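Local coordinates for cobalamin biosynthesis protein CobN (Mycobacterium tuberculosis, PDB 7C6O) that probably inserts cobalt into a corrinoid precursor of cobalamin, as the large catalytic subunit of an ATP-dependent cobaltochelatase, at residues H530-A535 and D578-D583; D457-L462 and D468-Y473. All coordinates share one frame; numbering follows the deposited sequence.

Contacts 1 and 2 are neighbours, their centres about 11 Å apart. Both join helices through apolar side chains, and no hydrogen bond crosses either one. Contact 1 lies deeper: all four of its touching residues are buried, and it pairs two helices connecting strands of a mixed sheet. Contact 2 sits further out, about 30 Å from the centre of the chain, but largely buried too. It joins consecutive helices, and Thr471 is partly exposed. Helix 530-539 links the two. Its His530 packs against Phe459 and Val470 of contact 2, while Leu533 CB lies 3.8 Å from Trp458 CH2. Contact 1 sets Tyr532 and Leu533 against two alanines; contact 2 sets Phe459 against a valine and a threonine methyl.

Contact 1 (H530-A535 and D578-D583); sequences HHYLAA and DAALGD
The ring of Tyr532 meets Ala580 at its edge. The methyl CB of Ala580 lies near the ring plane, 4.2 Å from Tyr532 CE1. Pro509, Leu561 and Leu564 also touch the Tyr532 side chain, and its OH hydrogen-bonds Asn560 OD1. His530 and His531 turn to other partners: His530 packs edge-to-face with Phe459, and the ring of His531 meets Phe482.

This is helix-helix packing in an alpha/beta fold. Helix 576-581 lies in the beta-alpha-beta crossover between the adjacent parallel strands 551-555 and 586-591. Helix 530-539 lies on the preceding connection, between strands 503-507 and 551-555. The contact therefore joins successive crossovers of one mixed sheet.

Leu533 carries the rest of the contact through one branch. Its CD2 touches both alanines, at 4.3 Å from Ala580 CB and 4.5 Å from Ala579 CB. CD1 is the extended branch (chi2 170°); CD2 is turned off that line and faces the alanines. Small residues on that helix allow a close approach of the backbones: Leu533 CA and Ala580 CA are 5.4 Å apart. The touching surfaces are modest, with 126 Å² buried in all. All are methyl or ring carbon, and no hydrogen bond crosses the two segments themselves.

Asp578 forms salt bridges to Arg345 and Arg348. Arg537, further along helix 530-539, donates through NH2 to Ala580 O and so ties the two helices together beside the apolar patch. Gly582 is the first residue past helix 576-581; its phi is positive (62°), and Gly582 N still bonds Asp578 O at 2.9 Å.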
# COMPACT_ATOMS: atom_id res chain seq x y z
N HIS A 530 -26.73 -3.95 5.80
CA HIS A 530 -27.14 -5.35 5.87
C HIS A 530 -27.08 -6.00 4.50
O HIS A 530 -26.75 -7.19 4.39
CB HIS A 530 -28.55 -5.47 6.45
CG HIS A 530 -28.67 -5.02 7.88
ND1 HIS A 530 -28.08 -5.69 8.93
CD2 HIS A 530 -29.33 -3.98 8.42
CE1 HIS A 530 -28.36 -5.07 10.06
NE2 HIS A 530 -29.12 -4.03 9.78
N HIS A 531 -27.40 -5.25 3.44
CA HIS A 531 -27.31 -5.80 2.09
C HIS A 531 -25.86 -6.10 1.72
O HIS A 531 -25.57 -7.15 1.13
CB HIS A 531 -27.93 -4.82 1.09
CG HIS A 531 -27.82 -5.26 -0.33
ND1 HIS A 531 -26.87 -4.76 -1.20
CD2 HIS A 531 -28.53 -6.17 -1.04
CE1 HIS A 531 -27.01 -5.33 -2.38
NE2 HIS A 531 -28.01 -6.20 -2.31
N TYR A 532 -24.94 -5.20 2.06
CA TYR A 532 -23.52 -5.44 1.81
C TYR A 532 -23.06 -6.71 2.51
O TYR A 532 -22.40 -7.57 1.91
CB TYR A 532 -22.70 -4.23 2.28
CG TYR A 532 -21.25 -4.25 1.86
CD1 TYR A 532 -20.33 -5.09 2.48
CD2 TYR A 532 -20.79 -3.43 0.84
CE1 TYR A 532 -19.01 -5.11 2.11
CE2 TYR A 532 -19.46 -3.44 0.45
CZ TYR A 532 -18.57 -4.28 1.09
OH TYR A 532 -17.25 -4.31 0.71
N LEU A 533 -23.39 -6.85 3.80
CA LEU A 533 -22.97 -8.03 4.55
C LEU A 533 -23.64 -9.29 4.03
O LEU A 533 -22.99 -10.33 3.89
CB LEU A 533 -23.26 -7.83 6.04
CG LEU A 533 -22.51 -6.68 6.71
CD1 LEU A 533 -23.07 -6.42 8.11
CD2 LEU A 533 -21.02 -6.97 6.77
N ALA A 534 -24.94 -9.22 3.73
CA ALA A 534 -25.65 -10.39 3.23
C ALA A 534 -25.05 -10.90 1.93
O ALA A 534 -24.92 -12.11 1.73
CB ALA A 534 -27.13 -10.06 3.04
N ALA A 535 -24.67 -9.99 1.03
CA ALA A 535 -24.13 -10.40 -0.26
C ALA A 535 -22.83 -11.18 -0.10
O ALA A 535 -22.65 -12.23 -0.71
CB ALA A 535 -23.93 -9.17 -1.15
N ASP A 578 -13.60 -8.06 8.20
CA ASP A 578 -13.55 -9.42 8.73
C ASP A 578 -14.94 -10.06 8.74
O ASP A 578 -15.09 -11.23 8.38
CB ASP A 578 -12.95 -9.41 10.14
CG ASP A 578 -12.81 -10.81 10.72
OD1 ASP A 578 -11.74 -11.43 10.52
OD2 ASP A 578 -13.77 -11.28 11.37
N ALA A 579 -15.96 -9.29 9.14
CA ALA A 579 -17.32 -9.82 9.14
C ALA A 579 -17.78 -10.16 7.73
O ALA A 579 -18.48 -11.16 7.52
CB ALA A 579 -18.27 -8.81 9.79
N ALA A 580 -17.40 -9.34 6.75
CA ALA A 580 -17.85 -9.57 5.38
C ALA A 580 -17.12 -10.76 4.76
O ALA A 580 -17.75 -11.67 4.21
CB ALA A 580 -17.64 -8.31 4.54
N LEU A 581 -15.79 -10.77 4.84
CA LEU A 581 -15.00 -11.74 4.08
C LEU A 581 -14.83 -13.07 4.80
O LEU A 581 -14.81 -14.13 4.15
CB LEU A 581 -13.62 -11.15 3.76
CG LEU A 581 -12.76 -11.94 2.77
CD1 LEU A 581 -13.52 -12.16 1.46
CD2 LEU A 581 -11.45 -11.20 2.50
N GLY A 582 -14.70 -13.06 6.13
CA GLY A 582 -14.57 -14.30 6.87
C GLY A 582 -13.33 -15.08 6.49
O GLY A 582 -12.24 -14.52 6.33
N ASP A 583 -13.49 -16.39 6.33
CA ASP A 583 -12.41 -17.30 5.97
C ASP A 583 -12.19 -17.42 4.46
O ASP A 583 -11.35 -18.22 4.04
CB ASP A 583 -12.66 -18.70 6.55
CG ASP A 583 -12.66 -18.72 8.06
OD1 ASP A 583 -12.02 -17.84 8.68
OD2 ASP A 583 -13.28 -19.64 8.64

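Contact 2 (D457-L462 and D468-Y473); sequences DWFATL and DVVTAY
Apolar packing joins Phe459 to Val470 and Thr471. The two segments belong to consecutive helices, 452-459 and 464-474, joined by a short connection. Phe459 has CG anti to its backbone nitrogen (chi1 -171°), and the ring reaches out to the second helix. Val470 CG1 comes at an oblique angle, 3.9 Å from Phe459 CE1 and 3.8 Å from Phe459 CZ. Val470 CB lies at the ring edge, in plane. Thr471 also comes to the edge, with its methyl CG2 3.7 Å from Phe459 CE2. The outer end of the ring thus bears on two successive residues of helix 464-474. Val470 also touches helix 530-539.

A second aromatic packs within its own segment. Leu462 CD1 lies 3.5 Å above the plane of the Trp458 ring, offset toward the rim.

Hydrogen bonds stay on their own side. A type I beta turn runs from Phe459 to Leu462, with Leu462 N bonded to Phe459 O at 3.2 Å. Trp458 O accepts twice from Thr461. Thr461 OG1 donates to Trp458 O at 2.7 Å, in the carbonyl plane on a lone pair. Thr461 N donates to Trp458 O at 2.9 Å. On the other helix, Thr471 OG1 bonds Thr467 O, while its methyl serves the apolar contact.

The chemistry implies a division of labour: local hydrogen bonds shape the turn and the helix, and the contact across the two segments is made by carbon atoms, without a hydrogen bond between them.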
# COMPACT_ATOMS: atom_id res chain seq x y z
N ASP A 457 -29.71 -14.73 12.18
CA ASP A 457 -28.99 -15.75 12.93
C ASP A 457 -27.48 -15.58 12.80
O ASP A 457 -26.74 -15.76 13.78
CB ASP A 457 -29.41 -17.15 12.47
CG ASP A 457 -30.80 -17.54 12.96
OD1 ASP A 457 -31.30 -16.91 13.92
OD2 ASP A 457 -31.38 -18.49 12.39
N TRP A 458 -27.00 -15.22 11.60
CA TRP A 458 -25.58 -14.93 11.45
C TRP A 458 -25.23 -13.59 12.08
O TRP A 458 -24.22 -13.46 12.78
CB TRP A 458 -25.16 -14.94 9.98
CG TRP A 458 -23.83 -14.26 9.80
CD1 TRP A 458 -22.60 -14.80 10.02
CD2 TRP A 458 -23.60 -12.90 9.40
NE1 TRP A 458 -21.62 -13.87 9.77
CE2 TRP A 458 -22.20 -12.70 9.40
CE3 TRP A 458 -24.44 -11.84 9.05
CZ2 TRP A 458 -21.63 -11.48 9.05
CZ3 TRP A 458 -23.86 -10.62 8.70
CH2 TRP A 458 -22.47 -10.45 8.70
N PHE A 459 -26.04 -12.56 11.81
CA PHE A 459 -25.76 -11.22 12.32
C PHE A 459 -25.59 -11.23 13.83
O PHE A 459 -24.73 -10.51 14.37
CB PHE A 459 -26.89 -10.28 11.89
CG PHE A 459 -26.62 -8.83 12.14
CD1 PHE A 459 -25.69 -8.13 11.39
CD2 PHE A 459 -27.33 -8.14 13.12
CE1 PHE A 459 -25.45 -6.79 11.62
CE2 PHE A 459 -27.10 -6.80 13.35
CZ PHE A 459 -26.16 -6.12 12.60
N ALA A 460 -26.36 -12.07 14.53
CA ALA A 460 -26.32 -12.12 15.98
C ALA A 460 -25.03 -12.72 16.53
O ALA A 460 -24.73 -12.52 17.71
CB ALA A 460 -27.52 -12.91 16.51
N THR A 461 -24.26 -13.44 15.71
CA THR A 461 -23.00 -14.00 16.18
C THR A 461 -21.86 -12.98 16.16
O THR A 461 -20.77 -13.29 16.64
CB THR A 461 -22.59 -15.21 15.34
OG1 THR A 461 -22.19 -14.78 14.03
CG2 THR A 461 -23.75 -16.19 15.22
N LEU A 462 -22.10 -11.79 15.62
CA LEU A 462 -21.08 -10.75 15.57
C LEU A 462 -20.97 -10.03 16.91
O LEU A 462 -21.92 -10.02 17.69
CB LEU A 462 -21.42 -9.76 14.46
CG LEU A 462 -21.47 -10.33 13.05
CD1 LEU A 462 -21.97 -9.27 12.07
CD2 LEU A 462 -20.10 -10.84 12.63
N ASP A 468 -24.06 -2.98 16.95
CA ASP A 468 -24.61 -1.71 17.41
C ASP A 468 -24.45 -0.62 16.35
O ASP A 468 -25.38 0.15 16.11
CB ASP A 468 -23.94 -1.27 18.71
CG ASP A 468 -24.42 -2.05 19.92
OD1 ASP A 468 -25.37 -2.85 19.78
OD2 ASP A 468 -23.84 -1.85 21.01
N VAL A 469 -23.28 -0.54 15.72
CA VAL A 469 -23.03 0.52 14.74
C VAL A 469 -23.81 0.26 13.46
O VAL A 469 -24.36 1.19 12.85
CB VAL A 469 -21.52 0.64 14.48
CG1 VAL A 469 -21.25 1.64 13.37
CG2 VAL A 469 -20.79 1.04 15.76
N VAL A 470 -23.87 -1.00 13.02
CA VAL A 470 -24.59 -1.32 11.79
C VAL A 470 -26.07 -1.01 11.93
O VAL A 470 -26.68 -0.38 11.06
CB VAL A 470 -24.35 -2.79 11.39
CG1 VAL A 470 -25.30 -3.19 10.26
CG2 VAL A 470 -22.90 -2.99 10.96
N THR A 471 -26.67 -1.43 13.05
CA THR A 471 -28.09 -1.15 13.25
C THR A 471 -28.34 0.32 13.52
O THR A 471 -29.44 0.82 13.22
CB THR A 471 -28.65 -2.00 14.40
OG1 THR A 471 -27.91 -1.74 15.60
CG2 THR A 471 -28.57 -3.48 14.07
N ALA A 472 -27.36 1.04 14.06
CA ALA A 472 -27.53 2.47 14.31
C ALA A 472 -27.71 3.23 13.00
O ALA A 472 -28.50 4.18 12.92
CB ALA A 472 -26.35 3.02 15.10
N TYR A 473 -26.99 2.82 11.95
CA TYR A 473 -27.06 3.50 10.67
C TYR A 473 -28.07 2.88 9.71
O TYR A 473 -28.68 3.60 8.92
CB TYR A 473 -25.68 3.51 10.01
CG TYR A 473 -24.73 4.53 10.60
CD1 TYR A 473 -23.96 4.22 11.71
CD2 TYR A 473 -24.61 5.79 10.04
CE1 TYR A 473 -23.09 5.15 12.24
CE2 TYR A 473 -23.74 6.73 10.57
CZ TYR A 473 -22.99 6.40 11.67
OH TYR A 473 -22.12 7.33 12.19